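Local coordinates for CRISPR/cas2 protein (Pyrococcus horikoshii OT3, PDB 6K2E) that probably acts as the Cas2 component of a CRISPR system, a small ferredoxin-like protein of the family that works in spacer acquisition and probably binds RNA, at residues R16-R19 against V20-L24; L40-A43 against Q44-L48. All blocks are in the same frame, centred on the assembly; numbering follows the deposited sequence.

Contact 1 of 2, residues R16-R19 against V20-L24; sequences RVNR and VHKLL
N18 and K22 sit one turn apart at the start of helix 17-27, the first helix of the ferredoxin-like fold of Cas2, and their side chains cross obliquely on its exposed flank. N18 OD1 comes against the end of the lysine's methylene chain, 3.2 Å from K22 CE. From there the lysine runs on outward from the helix and bends at its last torsion (chi4 -42°), with K22 NZ 4.0 Å from N18 OD1. Beneath them runs the backbone ladder of the first turns: V20 N donates to R16 O, H21 N to V17 O, K22 N to N18 O and L23 N to R19 O. On the inner side V20 turns one methyl back along the helix, CG2 lying 3.6 Å from R16 O, and its side chain packs on Y10 and V12 of the same chain and on I55 of helix 42-55. H21 uses its CB against V17 O, but with CG anti to the backbone N (chi1 -175°) the imidazole swings off the preceding turn, to meet the rings of W30 and F36 edge-to-face. R16 likewise sends its guanidinium elsewhere, into salt bridges with E58 and D60. At the far end of this run, L23 holds CG anti to its own N (chi1 173°), and its side chain packs on R51 and I55 of helix 42-55, while CB rests 3.3 Å from R19 O.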
ATOM      1  N   ARG A  16      11.356   9.567  12.626  1.00 25.98           N
ATOM      2  CA  ARG A  16      10.092   9.061  13.138  1.00 24.91           C
ATOM      3  C   ARG A  16       9.754   7.652  12.674  1.00 26.18           C
ATOM      4  O   ARG A  16       8.684   7.150  13.043  1.00 28.68           O
ATOM      5  CB  ARG A  16       8.953   9.990  12.728  1.00 23.55           C
ATOM      6  CG  ARG A  16       8.970  11.307  13.435  1.00 28.00           C
ATOM      7  CD  ARG A  16       8.344  12.380  12.604  1.00 23.16           C
ATOM      8  NE  ARG A  16       9.178  13.565  12.591  1.00 33.07           N
ATOM      9  CZ  ARG A  16       9.217  14.426  11.590  1.00 38.47           C
ATOM     10  NH1 ARG A  16       8.463  14.213  10.530  1.00 35.82           N
ATOM     11  NH2 ARG A  16      10.003  15.498  11.652  1.00 49.36           N
ATOM     12  N   VAL A  17      10.651   6.979  11.939  1.00 23.10           N
ATOM     13  CA  VAL A  17      10.321   5.695  11.307  1.00 24.22           C
ATOM     14  C   VAL A  17      10.135   4.602  12.351  1.00 24.98           C
ATOM     15  O   VAL A  17       9.253   3.744  12.215  1.00 26.84           O
ATOM     16  CB  VAL A  17      11.411   5.324  10.273  1.00 24.93           C
ATOM     17  CG1 VAL A  17      11.589   3.796  10.061  1.00 19.68           C
ATOM     18  CG2 VAL A  17      11.111   5.981   8.964  1.00 26.25           C
ATOM     19  N   ASN A  18      10.876   4.670  13.447  1.00 25.68           N
ATOM     20  CA  ASN A  18      10.743   3.627  14.444  1.00 26.68           C
ATOM     21  C   ASN A  18       9.485   3.775  15.284  1.00 28.41           C
ATOM     22  O   ASN A  18       8.859   2.765  15.632  1.00 24.27           O
ATOM     23  CB  ASN A  18      11.952   3.627  15.349  1.00 30.85           C
ATOM     24  CG  ASN A  18      12.295   2.255  15.798  1.00 43.31           C
ATOM     25  OD1 ASN A  18      12.201   1.937  16.988  1.00 42.27           O
ATOM     26  ND2 ASN A  18      12.664   1.401  14.839  1.00 45.02           N
ATOM     27  N   ARG A  19       9.044   5.011  15.515  1.00 26.85           N
ATOM     28  CA  ARG A  19       7.832   5.203  16.283  1.00 25.63           C
ATOM     29  C   ARG A  19       6.604   4.805  15.482  1.00 26.79           C
ATOM     30  O   ARG A  19       5.707   4.160  16.031  1.00 27.48           O
ATOM     31  CB  ARG A  19       7.703   6.671  16.694  1.00 26.13           C
ATOM     32  CG  ARG A  19       8.836   7.221  17.520  1.00 34.00           C
ATOM     33  CD  ARG A  19       8.652   8.713  17.781  1.00 30.55           C
ATOM     34  NE  ARG A  19       7.493   8.928  18.639  1.00 42.56           N
ATOM     35  CZ  ARG A  19       6.769  10.047  18.671  1.00 49.09           C
ATOM     36  NH1 ARG A  19       7.087  11.089  17.891  1.00 41.75           N
ATOM     37  NH2 ARG A  19       5.726  10.120  19.496  1.00 44.83           N
ATOM     38  N   VAL A  20       6.623   5.032  14.164  1.00 24.84           N
ATOM     39  CA  VAL A  20       5.503   4.623  13.322  1.00 24.45           C
ATOM     40  C   VAL A  20       5.477   3.105  13.170  1.00 24.36           C
ATOM     41  O   VAL A  20       4.414   2.481  13.275  1.00 27.85           O
ATOM     42  CB  VAL A  20       5.573   5.346  11.956  1.00 25.49           C
ATOM     43  CG1 VAL A  20       4.612   4.747  10.949  1.00 23.47           C
ATOM     44  CG2 VAL A  20       5.233   6.798  12.110  1.00 20.74           C
ATOM     45  N   HIS A  21       6.647   2.478  13.023  1.00 26.01           N
ATOM     46  CA  HIS A  21       6.711   1.031  12.817  1.00 27.80           C
ATOM     47  C   HIS A  21       6.334   0.245  14.072  1.00 27.33           C
ATOM     48  O   HIS A  21       5.605  -0.753  13.979  1.00 28.03           O
ATOM     49  CB  HIS A  21       8.110   0.636  12.337  1.00 29.27           C
ATOM     50  CG  HIS A  21       8.255  -0.816  11.988  1.00 33.55           C
ATOM     51  ND1 HIS A  21       8.666  -1.769  12.905  1.00 33.71           N
ATOM     52  CD2 HIS A  21       8.064  -1.475  10.818  1.00 30.29           C
ATOM     53  CE1 HIS A  21       8.704  -2.953  12.317  1.00 39.73           C
ATOM     54  NE2 HIS A  21       8.337  -2.803  11.053  1.00 37.03           N
ATOM     55  N   LYS A  22       6.782   0.696  15.253  1.00 30.78           N
ATOM     56  CA  LYS A  22       6.460  -0.012  16.495  1.00 27.95           C
ATOM     57  C   LYS A  22       4.979   0.110  16.823  1.00 26.78           C
ATOM     58  O   LYS A  22       4.344  -0.870  17.241  1.00 27.72           O
ATOM     59  CB  LYS A  22       7.305   0.528  17.658  1.00 26.28           C
ATOM     60  CG  LYS A  22       8.735  -0.004  17.699  1.00 33.41           C
ATOM     61  CD  LYS A  22       9.425   0.303  19.026  1.00 42.72           C
ATOM     62  CE  LYS A  22      10.876  -0.204  19.037  1.00 51.45           C
ATOM     63  NZ  LYS A  22      11.030  -1.558  18.419  1.00 55.24           N
ATOM     64  N   LEU A  23       4.408   1.289  16.553  1.00 25.32           N
ATOM     65  CA  LEU A  23       2.988   1.523  16.768  1.00 25.56           C
ATOM     66  C   LEU A  23       2.136   0.657  15.845  1.00 30.75           C
ATOM     67  O   LEU A  23       1.170   0.023  16.311  1.00 32.98           O
ATOM     68  CB  LEU A  23       2.688   3.005  16.561  1.00 23.75           C
ATOM     69  CG  LEU A  23       1.222   3.405  16.579  1.00 32.42           C
ATOM     70  CD1 LEU A  23       0.599   3.090  17.936  1.00 28.44           C
ATOM     71  CD2 LEU A  23       1.035   4.878  16.190  1.00 26.73           C
ATOM     72  N   LEU A  24       2.523   0.556  14.556  1.00 30.62           N
ATOM     73  CA  LEU A  24       1.777  -0.291  13.633  1.00 27.44           C
ATOM     74  C   LEU A  24       1.944  -1.780  13.924  1.00 28.14           C
ATOM     75  O   LEU A  24       1.068  -2.560  13.538  1.00 28.66           O
ATOM     76  CB  LEU A  24       2.190   0.002  12.200  1.00 25.27           C
ATOM     77  CG  LEU A  24       1.663   1.300  11.598  1.00 24.93           C
ATOM     78  CD1 LEU A  24       2.407   1.701  10.317  1.00 19.71           C
ATOM     79  CD2 LEU A  24       0.171   1.191  11.351  1.00 24.94           C
TER

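Contact 2 of 2, residues L40-A43 against Q44-L48; sequences LSKA and QLYEL
L40 and L45 close a hydrophobic staple across the S41 N-cap, where strand 35-41 of the ferredoxin-like fold hands over to helix 42-55. On the packed side, L40 CD1 lies 4.1 Å from L45 CD1 and 4.0 Å from L48 CD2, the L40 and L48 side chains crossing at about a right angle; V6 and Y27 of the same chain add to this core. Just above it, S41 OG accepts from Q44 N at 3.1 Å (N-H...O 156°), placed there by a chi1 of 85°, which sets the hydroxyl between the backbone N and the carbonyl carbon. With an alanine in place of S41, Q44 N would probably be left without its side-chain acceptor and the first turn of the helix less well capped. The L45 N to S41 O bond begins the regular helical ladder. The outer side is looser: the Q44 chain, extended beyond CG, lies across the L40 side chain, with OE1 3.6 Å from L40 CD2. K42 and Y46 lie side by side on the exposed surface, pointing the same way, with K42 CG 4.0 Å from Y46 CE2. K42 O, already accepting from Y46 N, also sits in the plane of the tyrosine ring at its edge, beside CD2.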
ATOM      1  N   LEU A  40      -9.049  -5.126  11.978  1.00 25.29           N
ATOM      2  CA  LEU A  40      -9.150  -4.182  13.070  1.00 25.83           C
ATOM      3  C   LEU A  40     -10.619  -3.910  13.340  1.00 28.93           C
ATOM      4  O   LEU A  40     -11.420  -3.805  12.413  1.00 29.23           O
ATOM      5  CB  LEU A  40      -8.442  -2.872  12.745  1.00 29.18           C
ATOM      6  CG  LEU A  40      -6.941  -2.797  12.931  1.00 32.55           C
ATOM      7  CD1 LEU A  40      -6.503  -1.355  12.660  1.00 31.08           C
ATOM      8  CD2 LEU A  40      -6.552  -3.254  14.317  1.00 26.78           C
ATOM      9  N   SER A  41     -10.955  -3.736  14.609  1.00 37.47           N
ATOM     10  CA  SER A  41     -12.274  -3.242  14.936  1.00 36.26           C
ATOM     11  C   SER A  41     -12.302  -1.744  14.694  1.00 38.96           C
ATOM     12  O   SER A  41     -11.276  -1.112  14.434  1.00 44.27           O
ATOM     13  CB  SER A  41     -12.607  -3.549  16.389  1.00 34.87           C
ATOM     14  OG  SER A  41     -12.089  -2.527  17.224  1.00 34.29           O
ATOM     15  N   LYS A  42     -13.472  -1.143  14.859  1.00 43.47           N
ATOM     16  CA  LYS A  42     -13.588   0.266  14.532  1.00 36.11           C
ATOM     17  C   LYS A  42     -13.027   1.135  15.644  1.00 38.19           C
ATOM     18  O   LYS A  42     -12.430   2.179  15.365  1.00 37.13           O
ATOM     19  CB  LYS A  42     -15.051   0.605  14.281  1.00 38.09           C
ATOM     20  CG  LYS A  42     -15.280   1.818  13.450  1.00 41.35           C
ATOM     21  CD  LYS A  42     -16.343   1.582  12.409  1.00 49.64           C
ATOM     22  CE  LYS A  42     -17.600   0.886  12.926  1.00 65.72           C
ATOM     23  NZ  LYS A  42     -18.294   0.103  11.843  1.00 66.69           N
ATOM     24  N   ALA A  43     -13.137   0.683  16.894  1.00 38.79           N
ATOM     25  CA  ALA A  43     -12.485   1.380  17.994  1.00 32.27           C
ATOM     26  C   ALA A  43     -10.982   1.252  17.899  1.00 34.68           C
ATOM     27  O   ALA A  43     -10.260   2.201  18.225  1.00 39.23           O
ATOM     28  CB  ALA A  43     -12.986   0.838  19.334  1.00 28.37           C
ATOM     29  N   GLN A  44     -10.497   0.114  17.410  1.00 33.62           N
ATOM     30  CA  GLN A  44      -9.063  -0.070  17.296  1.00 34.51           C
ATOM     31  C   GLN A  44      -8.501   0.726  16.124  1.00 37.04           C
ATOM     32  O   GLN A  44      -7.406   1.287  16.249  1.00 35.25           O
ATOM     33  CB  GLN A  44      -8.735  -1.561  17.178  1.00 38.48           C
ATOM     34  CG  GLN A  44      -8.689  -2.285  18.526  1.00 41.34           C
ATOM     35  CD  GLN A  44      -8.554  -3.802  18.394  1.00 49.55           C
ATOM     36  OE1 GLN A  44      -7.900  -4.297  17.478  1.00 48.56           O
ATOM     37  NE2 GLN A  44      -9.160  -4.546  19.333  1.00 50.29           N
ATOM     38  N   LEU A  45      -9.261   0.850  15.017  1.00 34.88           N
ATOM     39  CA  LEU A  45      -8.805   1.662  13.887  1.00 30.71           C
ATOM     40  C   LEU A  45      -8.760   3.140  14.256  1.00 28.56           C
ATOM     41  O   LEU A  45      -7.811   3.842  13.896  1.00 27.38           O
ATOM     42  CB  LEU A  45      -9.708   1.444  12.665  1.00 29.58           C
ATOM     43  CG  LEU A  45      -9.389   2.276  11.400  1.00 27.13           C
ATOM     44  CD1 LEU A  45      -7.917   2.154  10.980  1.00 21.81           C
ATOM     45  CD2 LEU A  45     -10.287   1.959  10.213  1.00 19.77           C
ATOM     46  N   TYR A  46      -9.750   3.617  15.008  1.00 31.85           N
ATOM     47  CA  TYR A  46      -9.729   4.997  15.477  1.00 31.62           C
ATOM     48  C   TYR A  46      -8.623   5.233  16.500  1.00 34.55           C
ATOM     49  O   TYR A  46      -8.093   6.349  16.574  1.00 36.54           O
ATOM     50  CB  TYR A  46     -11.083   5.383  16.058  1.00 29.86           C
ATOM     51  CG  TYR A  46     -12.070   5.924  15.041  1.00 32.72           C
ATOM     52  CD1 TYR A  46     -11.998   7.235  14.598  1.00 32.10           C
ATOM     53  CD2 TYR A  46     -13.090   5.114  14.529  1.00 33.37           C
ATOM     54  CE1 TYR A  46     -12.909   7.725  13.667  1.00 34.75           C
ATOM     55  CE2 TYR A  46     -14.004   5.587  13.611  1.00 31.22           C
ATOM     56  CZ  TYR A  46     -13.915   6.894  13.179  1.00 37.57           C
ATOM     57  OH  TYR A  46     -14.829   7.366  12.255  1.00 35.61           O
ATOM     58  N   GLU A  47      -8.264   4.213  17.297  1.00 25.62           N
ATOM     59  CA  GLU A  47      -7.178   4.393  18.261  1.00 30.90           C
ATOM     60  C   GLU A  47      -5.825   4.484  17.566  1.00 33.62           C
ATOM     61  O   GLU A  47      -4.996   5.337  17.914  1.00 32.58           O
ATOM     62  CB  GLU A  47      -7.185   3.253  19.282  1.00 31.06           C
ATOM     63  CG  GLU A  47      -6.344   3.489  20.546  1.00 31.02           C
ATOM     64  CD  GLU A  47      -6.343   2.271  21.478  1.00 39.74           C
ATOM     65  OE1 GLU A  47      -5.908   1.185  21.043  1.00 36.45           O
ATOM     66  OE2 GLU A  47      -6.802   2.388  22.639  1.00 46.56           O
ATOM     67  N   LEU A  48      -5.616   3.636  16.556  1.00 32.36           N
ATOM     68  CA  LEU A  48      -4.389   3.638  15.774  1.00 26.28           C
ATOM     69  C   LEU A  48      -4.210   4.948  15.032  1.00 30.80           C
ATOM     70  O   LEU A  48      -3.109   5.511  15.015  1.00 29.74           O
ATOM     71  CB  LEU A  48      -4.423   2.481  14.786  1.00 25.96           C
ATOM     72  CG  LEU A  48      -3.338   2.471  13.723  1.00 26.51           C
ATOM     73  CD1 LEU A  48      -1.956   2.326  14.369  1.00 30.92           C
ATOM     74  CD2 LEU A  48      -3.612   1.350  12.767  1.00 28.80           C
TER

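Contacts 1 and 2 follow one another along the chain, contact 1 in the opening turns of helix 17-27 and contact 2 at the junction of strand 35-41 with helix 42-55; the two helices pack together, and the contact centres lie about 17 Å apart. They meet through leucines: L48 CD1, from contact 2, is 3.9 Å from L24 CD2 and 4.0 Å from L23 CG, both of contact 1. L48 thus joins the staple of residues 40-48 to the inner face of helix 17-27. E47 adds a polar tie between the same helices, its OE1 hydrogen-bonded to Y27 OH. Farther along helix 42-55, I55 touches R19, V20 and L23, so the later turns of that helix reach contact 1 directly.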